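Local structure of Exo-beta-1,3-glucanase (Streptomyces sp. SirexAA-E, 4PEY) at residues 90-95 against 122-127; 416-421 against 438-443; 273-278 against 296-301; 189-194 against 209-214. The protein cleaves beta-1,3-glucans such as laminarin from their non-reducing ends, as a secreted exo-beta-1,3-glucanase of glycoside hydrolase family 55. The protein carries 1 engineered substitution. All blocks are in the same frame, centred on the assembly; numbering follows the deposited sequence.

Overall arrangement
Along the chain from the N terminus the four contacts follow in series, each closing its own short loop before the next opens, with no nesting or crossing. Interactions 1 and 4 join parallel coils of the first half: interaction 1 closes over 26 intervening residues beside a bound glucose, and interaction 4 over 14 near the substrate site, their centres about 24 Å apart. Interaction 3 then opens the second half, tying helix 272-280 to strand 298-300, the edge strand of an eight-stranded parallel sheet, across 17 residues. Interaction 2 comes last, across 16, joining strand 419-423 and its lead-in to the loop running into strand 443-445 of that sheet. Two consecutive parallel beta-helical halves are thus sampled.

Interaction 1 (90-95 against 122-127); sequences NGDVTV and GTNRWA. With BGC (beta-D-glucopyranose), chain C.
Asn124 holds Val93 by both backbone polar atoms: its OD1 accepts Val93 N at 2.9 Å, in the carbonyl plane and on a lone pair, while its ND2 donates to Val93 O at 2.8 Å. CG lies anti to the backbone N (chi1 -166°), and the side-chain amide takes the part of a neighbouring peptide where the backbones stand too far apart to pair. Farther on the chains draw together, Val95 N bonding Arg125 O and Ala127 N bonding Val95 O. Here packing is tight and apolar: Val95 CG2 lies 3.5 Å from Trp126 CZ3, which also meets Val93 CG1. The other side is wet and polar. One water joins Asp92 OD2, Thr94 OG1, Arg125 N and glucose O3; Thr94 OG1 also bonds Asn68 OD1, and Asp92 OD1 accepts Val120 N. In the conformer described, Arg125 NE donates to glucose O2 at 2.9 Å, in the guanidinium plane. Asparagine and valine suit the buried seam; arginine grips the sugar directly, aspartate through water: successive parallel beta-helix coils bearing a glycan-binding site.

Interaction 2 (416-421 against 438-443); sequences RADYGV and FNKYDV
The Phe438 ring lies flat against Gly420, whose CA stands 3.5 Å from the ring centroid, almost on the ring normal, in a CH-pi contact. Glycine suits this place because a CB would clash with Asp442 O and crowd the ring. At the ring's edge comes Ala417 O, while Ala417 CB touches Phe438 CD1. Asn439 points toward the other segment, CG beside its own backbone N (chi1 -62°), and OD1 receives Ala417 N at 2.9 Å from above the amide plane; Asn439 N returns a bond to Ala417 O, and Asn439 ND2 donates to Trp412 O. Arg416, in the conformer described, crosses this amide at about a right angle and turns its guanidinium side-on to Asp418 in a salt bridge, NE to OD1 and NH1 to OD2 (2.8 Å). Lys440 runs beside Asp418 in the same direction, its CE 3.6 Å from Asp418 OD2, but its NZ bonds Tyr477 OH. Tyr419 crosses that lysine chain obliquely, OH 3.6 Å from Lys440 CD, and lies alongside Tyr441, whose own OH pairs with Asn471. Val421 N donates to Asp442 O at 2.8 Å, leading into the parallel pairing of Val421 with Val443. Chemically, the lysine contributes mainly methylenes here, while the nearby cations would probably favour the ionised carboxylate, which in turn may temper the repulsion between them.

Interaction 3 (273-278 against 296-301); sequences ETINAA and QPIEID
Glu273 meets Gln296 through a water, which accepts from both Glu273 N and Gln296 NE2; the glutamate's aliphatic CB lies near that amide, and its charged chain suits the exposed helix surface. Two residues on, Ile275 turns inward, its CG2 3.9 Å from Ile298 CG2, branched side chains well suited to filling a buried layer. Asn276 carries the contact. With CG beside the backbone N (chi1 -72°), its amide spans the strand backbone: ND2 gives an almost straight bond (178°) to Pro297 O at 3.0 Å, in the plane of both groups, and OD1 accepts Glu299 N at 2.7 Å from above the amide plane. Asparagine fits because one flat group supplies both a donor and an acceptor. A second water joins Asn276 O to Glu299 O, and a third links Asn276 ND2 to Gln296 OE1. The axes of segment 273-278 and strand 298-300 run only 7° apart in direction; Ile275 also rests on strands 263-266 and 284-287, while strand 298-300 pairs with strand 324-326.

Interaction 4 (189-194 against 209-214); sequences VWNMTF and PYTTLE
Phe194 turns the edge of its ring toward the face of Tyr210, CE1 lying 3.8 Å from Tyr210 CD1 with the ring planes at 72°. Phe194 CG is anti to the carbonyl carbon (chi1 -48°), and the ring stands on the side of the strands shared by Met192, Tyr210 and Thr212; Trp185 meets both aromatics. Met192 presents CB to the edge of the Tyr210 ring, then bends at chi2 (45°), its sulfur receiving a weak bond from Val189 N. On the other side, Thr193 and Thr211 point the same way, beta-branched residues suited to strands; Thr193 OG1 donates to Asn191 OD1 at 2.8 Å and touches Thr211 CB. Pro209 packs CG on Val189 O and CB on Trp190 O. The neighbouring strands 191-194 and 210-213 pair in parallel, and Trp190 lies beside substrate-binding Gln173 and a bound glucose. One water donates to Asn191 OD1, Pro209 O and Thr211 OG1, and Asp524 also bonds that hydroxyl. Water and carboxylate thus satisfy the Thr193/Thr211 face; the aromatic face also holds Thr212 OG1, bonded to Pro201 O.

Interaction 1 (90-95 against 122-127)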
loop_
_atom_site.group_PDB
_atom_site.type_symbol
_atom_site.label_atom_id
_atom_site.label_comp_id
_atom_site.label_asym_id
_atom_site.label_seq_id
_atom_site.Cartn_x
_atom_site.Cartn_y
_atom_site.Cartn_z
ATOM N N ASN A 90 8.312 -20.226 -16.003
ATOM C CA ASN A 90 7.741 -20.355 -17.327
ATOM C C ASN A 90 6.259 -20.565 -17.100
ATOM O O ASN A 90 5.787 -21.680 -16.854
ATOM C CB ASN A 90 8.408 -21.479 -18.107
ATOM C CG ASN A 90 9.831 -21.136 -18.454
ATOM O OD1 ASN A 90 10.111 -20.015 -18.897
ATOM N ND2 ASN A 90 10.748 -22.060 -18.205
ATOM N N GLY A 91 5.544 -19.446 -17.107
ATOM C CA GLY A 91 4.177 -19.406 -16.633
ATOM C C GLY A 91 3.859 -18.054 -16.029
ATOM O O GLY A 91 4.518 -17.064 -16.345
ATOM N N ASP A 92 2.860 -18.024 -15.144
ATOM C CA ASP A 92 2.209 -16.781 -14.762
ATOM C C ASP A 92 1.996 -16.657 -13.260
ATOM O O ASP A 92 1.883 -17.661 -12.544
ATOM C CB ASP A 92 0.842 -16.657 -15.451
ATOM C CG ASP A 92 0.938 -16.601 -16.973
ATOM O OD1 ASP A 92 1.493 -17.540 -17.593
ATOM O OD2 ASP A 92 0.429 -15.619 -17.555
ATOM N N VAL A 93 1.927 -15.415 -12.798
ATOM C CA VAL A 93 1.398 -15.101 -11.479
ATOM C C VAL A 93 0.150 -14.258 -11.738
ATOM O O VAL A 93 0.233 -13.079 -12.094
ATOM C CB VAL A 93 2.428 -14.360 -10.597
ATOM C CG1 VAL A 93 1.784 -13.880 -9.319
ATOM C CG2 VAL A 93 3.601 -15.281 -10.274
ATOM N N THR A 94 -1.006 -14.897 -11.603
ATOM C CA THR A 94 -2.261 -14.359 -12.112
ATOM C C THR A 94 -3.209 -13.862 -11.036
ATOM O O THR A 94 -3.483 -14.580 -10.074
ATOM C CB THR A 94 -2.997 -15.437 -12.931
ATOM O OG1 THR A 94 -2.182 -15.815 -14.049
ATOM C CG2 THR A 94 -4.369 -14.944 -13.420
ATOM N N VAL A 95 -3.715 -12.642 -11.204
ATOM C CA VAL A 95 -4.922 -12.228 -10.498
ATOM C C VAL A 95 -5.981 -11.821 -11.523
ATOM O O VAL A 95 -5.723 -10.992 -12.408
ATOM C CB VAL A 95 -4.663 -11.065 -9.512
ATOM C CG1 VAL A 95 -5.965 -10.613 -8.861
ATOM C CG2 VAL A 95 -3.663 -11.475 -8.434
ATOM N N GLY A 122 2.398 -14.548 -23.531
ATOM C CA GLY A 122 3.188 -13.350 -23.738
ATOM C C GLY A 122 2.830 -12.207 -22.803
ATOM O O GLY A 122 3.546 -11.200 -22.749
ATOM N N THR A 123 1.731 -12.355 -22.063
ATOM C CA THR A 123 1.262 -11.295 -21.170
ATOM C C THR A 123 0.807 -11.853 -19.832
ATOM O O THR A 123 -0.025 -12.758 -19.784
ATOM C CB THR A 123 0.098 -10.496 -21.808
ATOM O OG1 THR A 123 0.541 -9.917 -23.043
ATOM C CG2 THR A 123 -0.374 -9.385 -20.884
ATOM N N ASN A 124 1.353 -11.309 -18.747
ATOM C CA ASN A 124 0.920 -11.680 -17.406
ATOM C C ASN A 124 -0.237 -10.791 -16.967
ATOM O O ASN A 124 -0.180 -9.584 -17.179
ATOM C CB ASN A 124 2.079 -11.551 -16.410
ATOM C CG ASN A 124 1.792 -12.237 -15.098
ATOM O OD1 ASN A 124 1.965 -13.449 -14.977
ATOM N ND2 ASN A 124 1.343 -11.469 -14.104
ATOM N N ARG A 125 -1.271 -11.364 -16.348
ATOM C CA ARG A 125 -2.396 -10.564 -15.866
ATOM C C ARG A 125 -2.360 -10.398 -14.350
ATOM O O ARG A 125 -2.420 -11.386 -13.602
ATOM C CB ARG A 125 -3.738 -11.181 -16.274
ATOM C CG ARG A 125 -4.931 -10.301 -15.886
ATOM C CD ARG A 125 -6.258 -11.044 -15.966
ATOM N NE ARG A 125 -6.408 -11.763 -17.228
ATOM C CZ ARG A 125 -6.805 -11.205 -18.366
ATOM N NH1 ARG A 125 -6.914 -11.944 -19.462
ATOM N NH2 ARG A 125 -7.091 -9.909 -18.411
ATOM N N TRP A 126 -2.271 -9.145 -13.906
ATOM C CA TRP A 126 -2.264 -8.790 -12.478
ATOM C C TRP A 126 -3.400 -7.790 -12.239
ATOM O O TRP A 126 -3.176 -6.584 -12.089
ATOM C CB TRP A 126 -0.891 -8.221 -12.074
ATOM C CG TRP A 126 -0.669 -7.918 -10.603
ATOM C CD1 TRP A 126 -0.597 -6.679 -10.024
ATOM C CD2 TRP A 126 -0.458 -8.866 -9.544
ATOM N NE1 TRP A 126 -0.366 -6.796 -8.676
ATOM C CE2 TRP A 126 -0.279 -8.126 -8.352
ATOM C CE3 TRP A 126 -0.408 -10.264 -9.486
ATOM C CZ2 TRP A 126 -0.055 -8.739 -7.113
ATOM C CZ3 TRP A 126 -0.179 -10.872 -8.254
ATOM C CH2 TRP A 126 -0.013 -10.107 -7.084
ATOM N N ALA A 127 -4.631 -8.296 -12.239
ATOM C CA ALA A 127 -5.814 -7.435 -12.221
ATOM C C ALA A 127 -6.282 -7.179 -10.795
ATOM O O ALA A 127 -7.239 -7.792 -10.310
ATOM C CB ALA A 127 -6.929 -8.054 -13.051
HETATM C C2 BGC C . -4.883 -15.605 -17.051
HETATM C C3 BGC C . -4.156 -15.353 -18.366
HETATM C C4 BGC C . -3.234 -16.521 -18.723
HETATM C C5 BGC C . -3.967 -17.853 -18.594
HETATM C C6 BGC C . -3.015 -19.033 -18.754
HETATM C C1 BGC C . -5.558 -16.970 -17.095
HETATM O O2 BGC C . -5.846 -14.590 -16.818
HETATM O O3 BGC C . -3.418 -14.161 -18.259
HETATM O O4 BGC C . -2.766 -16.377 -20.050
HETATM O O5 BGC C . -4.578 -17.958 -17.327
HETATM O O6 BGC C . -3.743 -20.198 -19.071
HETATM O O HOH W 1 -1.498 -14.249 -16.317
HETATM O O HOH W 2 -0.206 -15.579 -20.079
#

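Interaction 2 (416-421 against 438-443)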
loop_
_atom_site.group_PDB
_atom_site.type_symbol
_atom_site.label_atom_id
_atom_site.label_comp_id
_atom_site.label_asym_id
_atom_site.label_seq_id
_atom_site.Cartn_x
_atom_site.Cartn_y
_atom_site.Cartn_z
ATOM N N ARG A 416 -17.143 3.577 12.729
ATOM C CA ARG A 416 -16.662 4.948 12.694
ATOM C C ARG A 416 -15.140 5.013 12.794
ATOM O O ARG A 416 -14.539 4.349 13.650
ATOM C CB ARG A 416 -17.284 5.753 13.831
ATOM C CG ARG A 416 -16.748 7.162 13.930
ATOM C CD ARG A 416 -17.386 7.917 15.074
ATOM N NE ARG A 416 -16.828 9.254 15.190
ATOM C CZ ARG A 416 -17.169 10.121 16.135
ATOM N NH1 ARG A 416 -16.607 11.325 16.167
ATOM N NH2 ARG A 416 -18.071 9.781 17.048
ATOM N N ALA A 417 -14.531 5.807 11.923
ATOM C CA ALA A 417 -13.096 6.069 11.963
ATOM C C ALA A 417 -12.897 7.471 11.395
ATOM O O ALA A 417 -12.996 7.671 10.183
ATOM C CB ALA A 417 -12.309 5.013 11.167
ATOM N N ASP A 418 -12.677 8.446 12.272
ATOM C CA ASP A 418 -12.687 9.843 11.846
ATOM C C ASP A 418 -11.510 10.208 10.942
ATOM O O ASP A 418 -11.697 10.868 9.927
ATOM C CB ASP A 418 -12.705 10.781 13.059
ATOM C CG ASP A 418 -14.098 10.946 13.658
ATOM O OD1 ASP A 418 -15.087 10.511 13.026
ATOM O OD2 ASP A 418 -14.204 11.537 14.755
ATOM N N TYR A 419 -10.302 9.789 11.311
ATOM C CA TYR A 419 -9.092 10.276 10.641
ATOM C C TYR A 419 -8.226 9.115 10.155
ATOM O O TYR A 419 -7.973 8.163 10.900
ATOM C CB TYR A 419 -8.280 11.165 11.584
ATOM C CG TYR A 419 -9.081 12.276 12.231
ATOM C CD1 TYR A 419 -9.479 13.388 11.503
ATOM C CD2 TYR A 419 -9.437 12.207 13.569
ATOM C CE1 TYR A 419 -10.214 14.414 12.091
ATOM C CE2 TYR A 419 -10.167 13.224 14.170
ATOM C CZ TYR A 419 -10.549 14.326 13.430
ATOM O OH TYR A 419 -11.275 15.323 14.032
ATOM N N GLY A 420 -7.762 9.198 8.913
ATOM C CA GLY A 420 -6.939 8.140 8.349
ATOM C C GLY A 420 -5.477 8.289 8.722
ATOM O O GLY A 420 -4.977 7.594 9.603
ATOM N N VAL A 421 -4.793 9.216 8.056
ATOM C CA VAL A 421 -3.378 9.473 8.294
ATOM C C VAL A 421 -3.183 10.918 8.732
ATOM O O VAL A 421 -3.757 11.836 8.136
ATOM C CB VAL A 421 -2.530 9.201 7.026
ATOM C CG1 VAL A 421 -1.050 9.501 7.273
ATOM C CG2 VAL A 421 -2.723 7.758 6.542
ATOM N N PHE A 438 -12.977 7.624 5.455
ATOM C CA PHE A 438 -13.010 8.091 6.844
ATOM C C PHE A 438 -14.126 9.112 7.087
ATOM O O PHE A 438 -14.575 9.795 6.155
ATOM C CB PHE A 438 -11.622 8.621 7.227
ATOM C CG PHE A 438 -10.637 7.512 7.322
ATOM C CD1 PHE A 438 -10.435 6.854 8.529
ATOM C CD2 PHE A 438 -10.024 7.017 6.176
ATOM C CE1 PHE A 438 -9.591 5.763 8.602
ATOM C CE2 PHE A 438 -9.192 5.921 6.239
ATOM C CZ PHE A 438 -8.975 5.286 7.454
ATOM N N ASN A 439 -14.621 9.169 8.321
ATOM C CA ASN A 439 -15.763 10.043 8.609
ATOM C C ASN A 439 -15.390 11.523 8.512
ATOM O O ASN A 439 -16.249 12.355 8.212
ATOM C CB ASN A 439 -16.365 9.756 10.000
ATOM C CG ASN A 439 -16.922 8.344 10.136
ATOM O OD1 ASN A 439 -16.183 7.364 10.052
ATOM N ND2 ASN A 439 -18.223 8.237 10.405
ATOM N N LYS A 440 -14.122 11.848 8.769
ATOM C CA LYS A 440 -13.645 13.226 8.667
ATOM C C LYS A 440 -12.476 13.315 7.673
ATOM O O LYS A 440 -12.623 12.864 6.537
ATOM C CB LYS A 440 -13.293 13.762 10.058
ATOM C CG LYS A 440 -14.520 13.732 10.982
ATOM C CD LYS A 440 -14.309 14.451 12.295
ATOM C CE LYS A 440 -15.587 14.400 13.134
ATOM N NZ LYS A 440 -16.741 15.051 12.441
ATOM N N TYR A 441 -11.345 13.906 8.062
ATOM C CA TYR A 441 -10.222 14.052 7.131
ATOM C C TYR A 441 -9.508 12.728 6.886
ATOM O O TYR A 441 -8.924 12.156 7.812
ATOM C CB TYR A 441 -9.179 15.051 7.651
ATOM C CG TYR A 441 -9.635 16.478 7.824
ATOM C CD1 TYR A 441 -10.050 17.238 6.738
ATOM C CD2 TYR A 441 -9.598 17.085 9.072
ATOM C CE1 TYR A 441 -10.445 18.560 6.896
ATOM C CE2 TYR A 441 -9.981 18.399 9.239
ATOM C CZ TYR A 441 -10.410 19.132 8.148
ATOM O OH TYR A 441 -10.792 20.445 8.321
ATOM N N ASP A 442 -9.497 12.258 5.642
ATOM C CA ASP A 442 -8.759 11.032 5.345
ATOM C C ASP A 442 -7.262 11.232 5.583
ATOM O O ASP A 442 -6.633 10.406 6.238
ATOM C CB ASP A 442 -9.041 10.573 3.919
ATOM C CG ASP A 442 -10.523 10.516 3.624
ATOM O OD1 ASP A 442 -11.116 11.602 3.433
ATOM O OD2 ASP A 442 -11.103 9.400 3.595
ATOM N N VAL A 443 -6.705 12.325 5.065
ATOM C CA VAL A 443 -5.309 12.678 5.313
ATOM C C VAL A 443 -5.225 14.120 5.792
ATOM O O VAL A 443 -5.849 15.012 5.202
ATOM C CB VAL A 443 -4.429 12.506 4.041
ATOM C CG1 VAL A 443 -3.009 13.037 4.273
ATOM C CG2 VAL A 443 -4.384 11.042 3.620
HETATM O O HOH W 3 -6.438 12.532 9.103
#

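Interaction 3 (273-278 against 296-301)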
loop_
_atom_site.group_PDB
_atom_site.type_symbol
_atom_site.label_atom_id
_atom_site.label_comp_id
_atom_site.label_asym_id
_atom_site.label_seq_id
_atom_site.Cartn_x
_atom_site.Cartn_y
_atom_site.Cartn_z
ATOM N N GLU A 273 4.218 -8.921 24.797
ATOM C CA GLU A 273 5.308 -8.933 25.767
ATOM C C GLU A 273 6.542 -9.644 25.206
ATOM O O GLU A 273 7.663 -9.148 25.326
ATOM C CB GLU A 273 4.870 -9.604 27.073
ATOM C CG GLU A 273 5.897 -9.493 28.197
ATOM C CD GLU A 273 5.417 -10.123 29.496
ATOM O OE1 GLU A 273 4.235 -9.924 29.851
ATOM O OE2 GLU A 273 6.222 -10.813 30.163
ATOM N N THR A 274 6.341 -10.805 24.593
ATOM C CA THR A 274 7.471 -11.556 24.047
ATOM C C THR A 274 8.052 -10.849 22.824
ATOM O O THR A 274 9.270 -10.735 22.683
ATOM C CB THR A 274 7.074 -12.995 23.673
ATOM O OG1 THR A 274 6.654 -13.696 24.850
ATOM C CG2 THR A 274 8.252 -13.733 23.065
ATOM N N ILE A 275 7.181 -10.368 21.945
ATOM C CA ILE A 275 7.622 -9.630 20.767
ATOM C C ILE A 275 8.458 -8.416 21.185
ATOM O O ILE A 275 9.531 -8.149 20.619
ATOM C CB ILE A 275 6.416 -9.182 19.915
ATOM C CG1 ILE A 275 5.750 -10.399 19.261
ATOM C CG2 ILE A 275 6.841 -8.165 18.857
ATOM C CD1 ILE A 275 4.347 -10.131 18.752
ATOM N N ASN A 276 7.985 -7.697 22.200
ATOM C CA ASN A 276 8.703 -6.517 22.664
ATOM C C ASN A 276 10.042 -6.863 23.304
ATOM O O ASN A 276 11.032 -6.152 23.102
ATOM C CB ASN A 276 7.834 -5.717 23.634
ATOM C CG ASN A 276 6.696 -5.000 22.924
ATOM O OD1 ASN A 276 6.698 -4.872 21.693
ATOM N ND2 ASN A 276 5.723 -4.527 23.688
ATOM N N ALA A 277 10.072 -7.959 24.060
ATOM C CA ALA A 277 11.315 -8.443 24.658
ATOM C C ALA A 277 12.338 -8.792 23.578
ATOM O O ALA A 277 13.530 -8.532 23.738
ATOM C CB ALA A 277 11.046 -9.650 25.544
ATOM N N ALA A 278 11.866 -9.378 22.480
ATOM C CA ALA A 278 12.749 -9.745 21.376
ATOM C C ALA A 278 13.462 -8.517 20.813
ATOM O O ALA A 278 14.676 -8.535 20.602
ATOM C CB ALA A 278 11.967 -10.458 20.276
ATOM N N GLN A 296 -1.281 -5.196 24.272
ATOM C CA GLN A 296 -0.514 -3.968 24.466
ATOM C C GLN A 296 0.214 -3.668 23.161
ATOM O O GLN A 296 0.385 -4.563 22.332
ATOM C CB GLN A 296 0.477 -4.101 25.627
ATOM C CG GLN A 296 1.555 -5.135 25.381
ATOM C CD GLN A 296 2.523 -5.270 26.540
ATOM O OE1 GLN A 296 3.420 -4.444 26.715
ATOM N NE2 GLN A 296 2.347 -6.319 27.339
ATOM N N PRO A 297 0.644 -2.409 22.965
ATOM C CA PRO A 297 1.315 -2.111 21.694
ATOM C C PRO A 297 2.609 -2.891 21.475
ATOM O O PRO A 297 3.364 -3.141 22.418
ATOM C CB PRO A 297 1.625 -0.613 21.803
ATOM C CG PRO A 297 0.626 -0.091 22.776
ATOM C CD PRO A 297 0.411 -1.192 23.762
ATOM N N ILE A 298 2.844 -3.284 20.228
ATOM C CA ILE A 298 4.164 -3.716 19.811
ATOM C C ILE A 298 5.035 -2.471 19.743
ATOM O O ILE A 298 4.692 -1.502 19.059
ATOM C CB ILE A 298 4.127 -4.441 18.446
ATOM C CG1 ILE A 298 3.372 -5.766 18.581
ATOM C CG2 ILE A 298 5.538 -4.648 17.894
ATOM C CD1 ILE A 298 2.906 -6.335 17.249
ATOM N N GLU A 299 6.141 -2.487 20.479
ATOM C CA GLU A 299 7.022 -1.332 20.572
ATOM C C GLU A 299 8.356 -1.614 19.904
ATOM O O GLU A 299 9.073 -2.540 20.285
ATOM C CB GLU A 299 7.235 -0.933 22.038
ATOM C CG GLU A 299 5.933 -0.609 22.743
ATOM C CD GLU A 299 6.125 0.159 24.023
ATOM O OE1 GLU A 299 7.289 0.348 24.435
ATOM O OE2 GLU A 299 5.104 0.573 24.615
ATOM N N ILE A 300 8.677 -0.813 18.894
ATOM C CA ILE A 300 9.958 -0.925 18.209
ATOM C C ILE A 300 10.766 0.335 18.497
ATOM O O ILE A 300 10.558 1.374 17.866
ATOM C CB ILE A 300 9.769 -1.117 16.691
ATOM C CG1 ILE A 300 8.927 -2.366 16.418
ATOM C CG2 ILE A 300 11.121 -1.209 15.975
ATOM C CD1 ILE A 300 8.617 -2.580 14.960
ATOM N N ASP A 301 11.662 0.248 19.478
ATOM C CA ASP A 301 12.433 1.410 19.926
ATOM C C ASP A 301 13.933 1.137 19.854
ATOM O O ASP A 301 14.715 1.583 20.704
ATOM C CB ASP A 301 12.036 1.811 21.350
ATOM C CG ASP A 301 12.445 3.233 21.683
ATOM O OD1 ASP A 301 12.620 4.032 20.736
ATOM O OD2 ASP A 301 12.604 3.553 22.879
HETATM O O HOH W 4 1.383 -8.991 26.140
HETATM O O HOH W 5 10.430 -3.442 22.511
HETATM O O HOH W 6 6.390 -5.038 26.811
#

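Interaction 4 (189-194 against 209-214)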
loop_
_atom_site.group_PDB
_atom_site.type_symbol
_atom_site.label_atom_id
_atom_site.label_comp_id
_atom_site.label_asym_id
_atom_site.label_seq_id
_atom_site.Cartn_x
_atom_site.Cartn_y
_atom_site.Cartn_z
ATOM N N VAL A 189 -6.443 6.449 -17.544
ATOM C CA VAL A 189 -7.879 6.645 -17.369
ATOM C C VAL A 189 -8.134 7.922 -16.559
ATOM O O VAL A 189 -8.519 8.939 -17.142
ATOM C CB VAL A 189 -8.523 5.406 -16.716
ATOM C CG1 VAL A 189 -10.012 5.626 -16.450
ATOM C CG2 VAL A 189 -8.319 4.202 -17.636
ATOM N N TRP A 190 -7.887 7.893 -15.245
ATOM C CA TRP A 190 -8.032 9.111 -14.430
ATOM C C TRP A 190 -6.712 9.663 -13.888
ATOM O O TRP A 190 -6.550 10.882 -13.794
ATOM C CB TRP A 190 -8.967 8.880 -13.237
ATOM C CG TRP A 190 -10.380 8.510 -13.598
ATOM C CD1 TRP A 190 -11.000 8.664 -14.806
ATOM C CD2 TRP A 190 -11.328 7.883 -12.734
ATOM N NE1 TRP A 190 -12.287 8.181 -14.740
ATOM C CE2 TRP A 190 -12.516 7.701 -13.475
ATOM C CE3 TRP A 190 -11.296 7.480 -11.396
ATOM C CZ2 TRP A 190 -13.652 7.108 -12.930
ATOM C CZ3 TRP A 190 -12.422 6.898 -10.853
ATOM C CH2 TRP A 190 -13.589 6.716 -11.620
ATOM N N ASN A 191 -5.781 8.784 -13.516
ATOM C CA ASN A 191 -4.563 9.242 -12.846
ATOM C C ASN A 191 -3.472 8.192 -12.866
ATOM O O ASN A 191 -3.400 7.360 -11.961
ATOM C CB ASN A 191 -4.868 9.637 -11.392
ATOM C CG ASN A 191 -3.610 9.962 -10.583
ATOM O OD1 ASN A 191 -2.572 10.323 -11.137
ATOM N ND2 ASN A 191 -3.702 9.810 -9.262
ATOM N N MET A 192 -2.643 8.193 -13.880
ATOM C CA MET A 192 -1.471 7.357 -13.923
ATOM C C MET A 192 -0.216 8.162 -13.609
ATOM O O MET A 192 0.141 9.064 -14.328
ATOM C CB MET A 192 -1.331 6.674 -15.294
ATOM C CG MET A 192 -2.203 5.453 -15.568
ATOM S SD MET A 192 -3.972 5.543 -15.101
ATOM C CE MET A 192 -4.478 3.858 -15.432
ATOM N N THR A 193 0.389 7.852 -12.484
ATOM C CA THR A 193 1.542 8.595 -11.991
ATOM C C THR A 193 2.807 7.721 -12.011
ATOM O O THR A 193 2.763 6.515 -11.708
ATOM C CB THR A 193 1.272 9.142 -10.559
ATOM O OG1 THR A 193 0.207 10.097 -10.612
ATOM C CG2 THR A 193 2.505 9.810 -9.951
ATOM N N PHE A 194 3.923 8.342 -12.389
ATOM C CA PHE A 194 5.219 7.684 -12.536
ATOM C C PHE A 194 6.292 8.514 -11.841
ATOM O O PHE A 194 6.344 9.730 -12.036
ATOM C CB PHE A 194 5.592 7.542 -14.017
ATOM C CG PHE A 194 4.491 6.985 -14.881
ATOM C CD1 PHE A 194 3.506 7.819 -15.401
ATOM C CD2 PHE A 194 4.443 5.630 -15.183
ATOM C CE1 PHE A 194 2.488 7.308 -16.194
ATOM C CE2 PHE A 194 3.425 5.112 -15.986
ATOM C CZ PHE A 194 2.447 5.949 -16.490
ATOM N N PRO A 209 -4.051 11.382 -18.784
ATOM C CA PRO A 209 -3.769 11.847 -17.418
ATOM C C PRO A 209 -2.480 11.245 -16.852
ATOM O O PRO A 209 -2.506 10.469 -15.887
ATOM C CB PRO A 209 -4.996 11.380 -16.632
ATOM C CG PRO A 209 -5.455 10.145 -17.373
ATOM C CD PRO A 209 -5.194 10.453 -18.835
ATOM N N TYR A 210 -1.357 11.628 -17.456
ATOM C CA TYR A 210 -0.040 11.150 -17.043
ATOM C C TYR A 210 0.713 12.205 -16.224
ATOM O O TYR A 210 1.005 13.308 -16.714
ATOM C CB TYR A 210 0.801 10.778 -18.266
ATOM C CG TYR A 210 0.307 9.596 -19.074
ATOM C CD1 TYR A 210 -0.330 8.519 -18.472
ATOM C CD2 TYR A 210 0.502 9.558 -20.452
ATOM C CE1 TYR A 210 -0.761 7.428 -19.232
ATOM C CE2 TYR A 210 0.077 8.487 -21.210
ATOM C CZ TYR A 210 -0.552 7.423 -20.596
ATOM O OH TYR A 210 -0.961 6.357 -21.370
ATOM N N THR A 211 1.042 11.842 -14.991
ATOM C CA THR A 211 1.868 12.658 -14.110
ATOM C C THR A 211 3.219 11.973 -14.028
ATOM O O THR A 211 3.312 10.876 -13.493
ATOM C CB THR A 211 1.251 12.785 -12.701
ATOM O OG1 THR A 211 -0.014 13.451 -12.797
ATOM C CG2 THR A 211 2.175 13.563 -11.756
ATOM N N THR A 212 4.256 12.602 -14.572
ATOM C CA THR A 212 5.536 11.927 -14.736
ATOM C C THR A 212 6.684 12.725 -14.136
ATOM O O THR A 212 6.967 13.847 -14.568
ATOM C CB THR A 212 5.825 11.661 -16.228
ATOM O OG1 THR A 212 4.740 10.906 -16.786
ATOM C CG2 THR A 212 7.134 10.902 -16.405
ATOM N N LEU A 213 7.343 12.122 -13.152
ATOM C CA LEU A 213 8.516 12.696 -12.504
ATOM C C LEU A 213 9.752 11.896 -12.915
ATOM O O LEU A 213 9.735 10.667 -12.886
ATOM C CB LEU A 213 8.353 12.694 -10.981
ATOM C CG LEU A 213 7.297 13.597 -10.329
ATOM C CD1 LEU A 213 5.867 13.236 -10.706
ATOM C CD2 LEU A 213 7.438 13.517 -8.828
ATOM N N GLU A 214 10.821 12.590 -13.297
ATOM C CA GLU A 214 12.027 11.921 -13.782
ATOM C C GLU A 214 12.653 10.995 -12.731
ATOM O O GLU A 214 13.137 9.906 -13.059
ATOM C CB GLU A 214 13.046 12.966 -14.240
ATOM C CG GLU A 214 14.360 12.395 -14.763
ATOM C CD GLU A 214 14.262 11.879 -16.191
ATOM O OE1 GLU A 214 13.203 12.068 -16.825
ATOM O OE2 GLU A 214 15.256 11.289 -16.680
HETATM O O HOH W 7 -1.969 11.738 -13.322
#